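Local coordinates for periplasmic divalent cation tolerance protein (Xylella fastidiosa, PDB 2NUH), which is of unestablished function but may bind copper ions and contribute to tolerance of divalent metal cations, at residues 19-22 / 23-27; 60-64 / 65-69. All coordinates share one frame; numbering follows the deposited sequence.

Contact 1: 19-22 / 23-27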
# COMPACT_ATOMS: atom_id res chain seq x y z
N GLU A 19 6.61 2.08 -8.18
CA GLU A 19 8.00 1.95 -7.78
C GLU A 19 8.36 3.04 -6.79
O GLU A 19 9.04 2.78 -5.81
CB GLU A 19 8.91 2.01 -9.00
CG GLU A 19 8.60 0.89 -9.99
CD GLU A 19 9.56 0.83 -11.16
OE1 GLU A 19 9.29 0.01 -12.07
OE2 GLU A 19 10.57 1.58 -11.18
N ILE A 20 7.91 4.26 -7.06
CA ILE A 20 8.20 5.37 -6.16
C ILE A 20 7.62 5.07 -4.79
O ILE A 20 8.30 5.17 -3.78
CB ILE A 20 7.63 6.69 -6.69
CG1 ILE A 20 8.37 7.10 -7.97
CG2 ILE A 20 7.71 7.80 -5.63
CD1 ILE A 20 7.60 8.10 -8.78
N ILE A 21 6.35 4.68 -4.75
CA ILE A 21 5.70 4.44 -3.47
C ILE A 21 6.36 3.28 -2.75
O ILE A 21 6.62 3.35 -1.55
CB ILE A 21 4.20 4.19 -3.67
CG1 ILE A 21 3.50 5.51 -3.99
CG2 ILE A 21 3.58 3.54 -2.43
CD1 ILE A 21 2.18 5.34 -4.72
N SER A 22 6.61 2.21 -3.49
CA SER A 22 7.21 1.03 -2.89
C SER A 22 8.56 1.36 -2.29
O SER A 22 8.85 1.02 -1.13
CB SER A 22 7.38 -0.05 -3.95
OG SER A 22 6.13 -0.53 -4.39
N ARG A 23 9.40 2.02 -3.08
CA ARG A 23 10.75 2.30 -2.64
C ARG A 23 10.75 3.25 -1.47
O ARG A 23 11.46 3.04 -0.49
CB ARG A 23 11.59 2.87 -3.78
CG ARG A 23 11.90 1.89 -4.89
CD ARG A 23 12.86 2.52 -5.93
NE ARG A 23 13.97 3.22 -5.28
CZ ARG A 23 14.11 4.55 -5.24
NH1 ARG A 23 15.15 5.10 -4.63
NH2 ARG A 23 13.21 5.33 -5.82
N VAL A 24 9.94 4.30 -1.55
CA VAL A 24 9.95 5.30 -0.48
C VAL A 24 9.41 4.73 0.82
O VAL A 24 9.98 4.95 1.87
CB VAL A 24 9.20 6.58 -0.86
CG1 VAL A 24 9.02 7.48 0.36
CG2 VAL A 24 9.98 7.31 -1.94
N LEU A 25 8.31 3.99 0.75
CA LEU A 25 7.76 3.45 1.98
C LEU A 25 8.74 2.51 2.67
O LEU A 25 8.82 2.51 3.89
CB LEU A 25 6.45 2.72 1.71
CG LEU A 25 5.28 3.62 1.35
CD1 LEU A 25 4.01 2.79 1.18
CD2 LEU A 25 5.06 4.71 2.40
N VAL A 26 9.46 1.72 1.89
CA VAL A 26 10.44 0.80 2.46
C VAL A 26 11.66 1.59 2.94
O VAL A 26 12.13 1.38 4.06
CB VAL A 26 10.85 -0.30 1.46
CG1 VAL A 26 11.99 -1.14 2.02
CG2 VAL A 26 9.65 -1.17 1.14
N GLN A 27 12.13 2.53 2.13
CA GLN A 27 13.32 3.29 2.49
C GLN A 27 13.11 4.06 3.77
O GLN A 27 14.00 4.13 4.61
CB GLN A 27 13.64 4.29 1.40
CG GLN A 27 14.40 3.71 0.27
CD GLN A 27 14.38 4.60 -0.95
OE1 GLN A 27 13.53 5.49 -1.07
NE2 GLN A 27 15.30 4.35 -1.86

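Contact 2: 60-64 / 65-69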
# COMPACT_ATOMS: atom_id res chain seq x y z
N ILE A 60 0.84 -3.39 0.84
CA ILE A 60 1.86 -2.78 1.67
C ILE A 60 1.84 -3.46 3.01
O ILE A 60 0.80 -3.51 3.66
CB ILE A 60 1.57 -1.30 1.83
CG1 ILE A 60 1.66 -0.62 0.48
CG2 ILE A 60 2.56 -0.66 2.78
CD1 ILE A 60 0.86 0.66 0.40
N LYS A 61 2.98 -4.00 3.44
CA LYS A 61 3.03 -4.70 4.71
C LYS A 61 3.68 -3.79 5.73
O LYS A 61 4.80 -3.35 5.56
CB LYS A 61 3.84 -5.99 4.58
CG LYS A 61 3.05 -7.21 4.12
CD LYS A 61 2.74 -7.20 2.65
CE LYS A 61 3.94 -7.61 1.82
NZ LYS A 61 3.66 -7.46 0.38
N THR A 62 2.96 -3.52 6.81
CA THR A 62 3.47 -2.61 7.80
C THR A 62 2.94 -3.05 9.15
O THR A 62 2.43 -4.15 9.27
CB THR A 62 3.11 -1.15 7.44
OG1 THR A 62 3.77 -0.24 8.34
CG2 THR A 62 1.61 -0.91 7.45
N ASN A 63 3.07 -2.21 10.16
CA ASN A 63 2.48 -2.53 11.45
C ASN A 63 1.62 -1.39 11.95
O ASN A 63 1.59 -0.32 11.35
CB ASN A 63 3.55 -2.96 12.46
CG ASN A 63 4.52 -1.85 12.81
OD1 ASN A 63 4.29 -0.69 12.47
ND2 ASN A 63 5.61 -2.19 13.49
N ALA A 64 0.94 -1.63 13.07
CA ALA A 64 -0.05 -0.70 13.57
C ALA A 64 0.56 0.67 13.77
O ALA A 64 -0.06 1.67 13.43
CB ALA A 64 -0.63 -1.20 14.89
N VAL A 65 1.77 0.72 14.33
CA VAL A 65 2.33 2.02 14.67
C VAL A 65 2.75 2.80 13.43
O VAL A 65 2.97 4.01 13.51
CB VAL A 65 3.46 1.95 15.72
CG1 VAL A 65 2.93 1.31 17.00
CG2 VAL A 65 4.68 1.25 15.19
N HIS A 66 2.82 2.13 12.28
CA HIS A 66 3.20 2.82 11.05
C HIS A 66 2.08 2.96 10.04
O HIS A 66 2.29 3.56 8.99
CB HIS A 66 4.37 2.13 10.36
CG HIS A 66 5.65 2.23 11.12
ND1 HIS A 66 6.00 1.31 12.09
CD2 HIS A 66 6.65 3.13 11.06
CE1 HIS A 66 7.17 1.66 12.61
NE2 HIS A 66 7.59 2.75 12.00
N VAL A 67 0.91 2.40 10.33
CA VAL A 67 -0.18 2.43 9.36
C VAL A 67 -0.49 3.85 8.89
O VAL A 67 -0.56 4.11 7.69
CB VAL A 67 -1.44 1.77 9.91
CG1 VAL A 67 -2.66 2.13 9.07
CG2 VAL A 67 -1.25 0.28 9.96
N ASN A 68 -0.69 4.77 9.83
CA ASN A 68 -1.08 6.11 9.45
C ASN A 68 0.01 6.78 8.67
O ASN A 68 -0.26 7.44 7.68
CB ASN A 68 -1.40 6.95 10.68
CG ASN A 68 -2.64 6.48 11.38
OD1 ASN A 68 -3.31 5.55 10.94
ND2 ASN A 68 -2.94 7.11 12.51
N ALA A 69 1.26 6.62 9.11
CA ALA A 69 2.37 7.24 8.41
C ALA A 69 2.53 6.69 7.00
O ALA A 69 2.82 7.41 6.06
CB ALA A 69 3.65 7.07 9.18
O HOH W 1 -0.42 4.36 12.73

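Contact 1: 19-22 / 23-27
From Glu19 to Val26 the backbone keeps regular alpha-helical i to i+4 bonding: Arg23 N, Val24 N, Leu25 N and Val26 N donate in turn to the carbonyls of Glu19, Ile20, Ile21 and Ser22. The first three bonds are about equally short, Leu25 N to Ile21 O being 2.9 Å, whereas Val26 N to Ser22 O is longer, 3.2 Å.

One turn apart on the buried side, Ile21 and Leu25 lie side by side and point the same way. In Ile21, chi1 of -74° places CG1 beside the backbone N and leaves CG2 anti to it, where it meets Leu25 CD1 at 3.7 Å. Leu25 CG sits 3.2 Å from Ile21 O, the same carbonyl that accepts from Leu25 N. Ile20 and Val24 make a looser pair, CG2 to CG2 at 4.4 Å, on a flank where Ile20 is exposed. Arg23 runs back past Glu19 O, which its CG approaches to 3.1 Å; the chain then bends at chi3 (46°), and its long polar end suits the exposed side. Ser22 is small enough for a buried position, and its hydroxyl is satisfied within the helix by Ala18 O.

Ile21, Ser22 and Leu25 thus form the buried side, with Glu19, Ile20 and Arg23 exposed. Ile21 packs on Leu74 and Leu77 of helix 67-77 and on Leu58 of strand 50-63, Leu25 lies on Leu30 and Ala31 of the loop that follows the helix, and Ser22 faces Val34 and Gln36 of strand 33-38.

Contact 2: 60-64 / 65-69
A tight strand-to-helix turn joins strand 50-63 to helix 67-77 in the ferredoxin-like fold of the CutA family, and Asn63 and His66 hold it together. The backbone closes the turn: His66 N donates to Asn63 O at 2.9 Å, while a weak bond of 3.3 Å runs from Val67 N to Ala64 O.

The side chains repeat the link. With CG between its own N and carbonyl carbon (chi1 65°), Asn63 folds its amide over the turn, and OD1 accepts from His66 ND1 at 2.7 Å. That N-H lies nearly straight on its acceptor, and OD1 sits in the ring plane, which should limit rotation of the imidazole; OD1 also takes a weak bond from His66 N. Asparagine suits this buried place because its other end donates as well, ND2 bonding to Asn102 and Asp106.

Thr62 approaches His66 obliquely, OG1 lying 3.2 Å from His66 CB, and its hydroxyl is bonded to Leu30 O. The Thr62 and Val67 side chains cross at about a right angle, CG2 of Thr62 lying 4.0 Å from CG2 of Val67. At the start of the helix one water bridges the turn, donating to Ala64 O at 2.8 Å and accepting from Asn68 N at 2.9 Å.

Overall arrangement
Both contacts are local and partly buried. Contact 1 lies within a helix packed on the antiparallel sheet, contact 2 where a strand of that sheet leads into a helix. Among touching residues, contact 1 has three buried and three exposed, contact 2 two buried (Thr62, Asn63) and one exposed (Val65). In contact 1 the bonds between its segments are all backbone to backbone and the side-chain chemistry is mainly aliphatic; in contact 2 side-chain polar atoms and a water supplement the backbone. Their centres are 13 Å apart, but they touch where Leu25 CD1 of contact 1 packs on Ile60 CD1 of contact 2 at 3.9 Å. Helix 67-77, which contact 2 begins, also packs against contact 1.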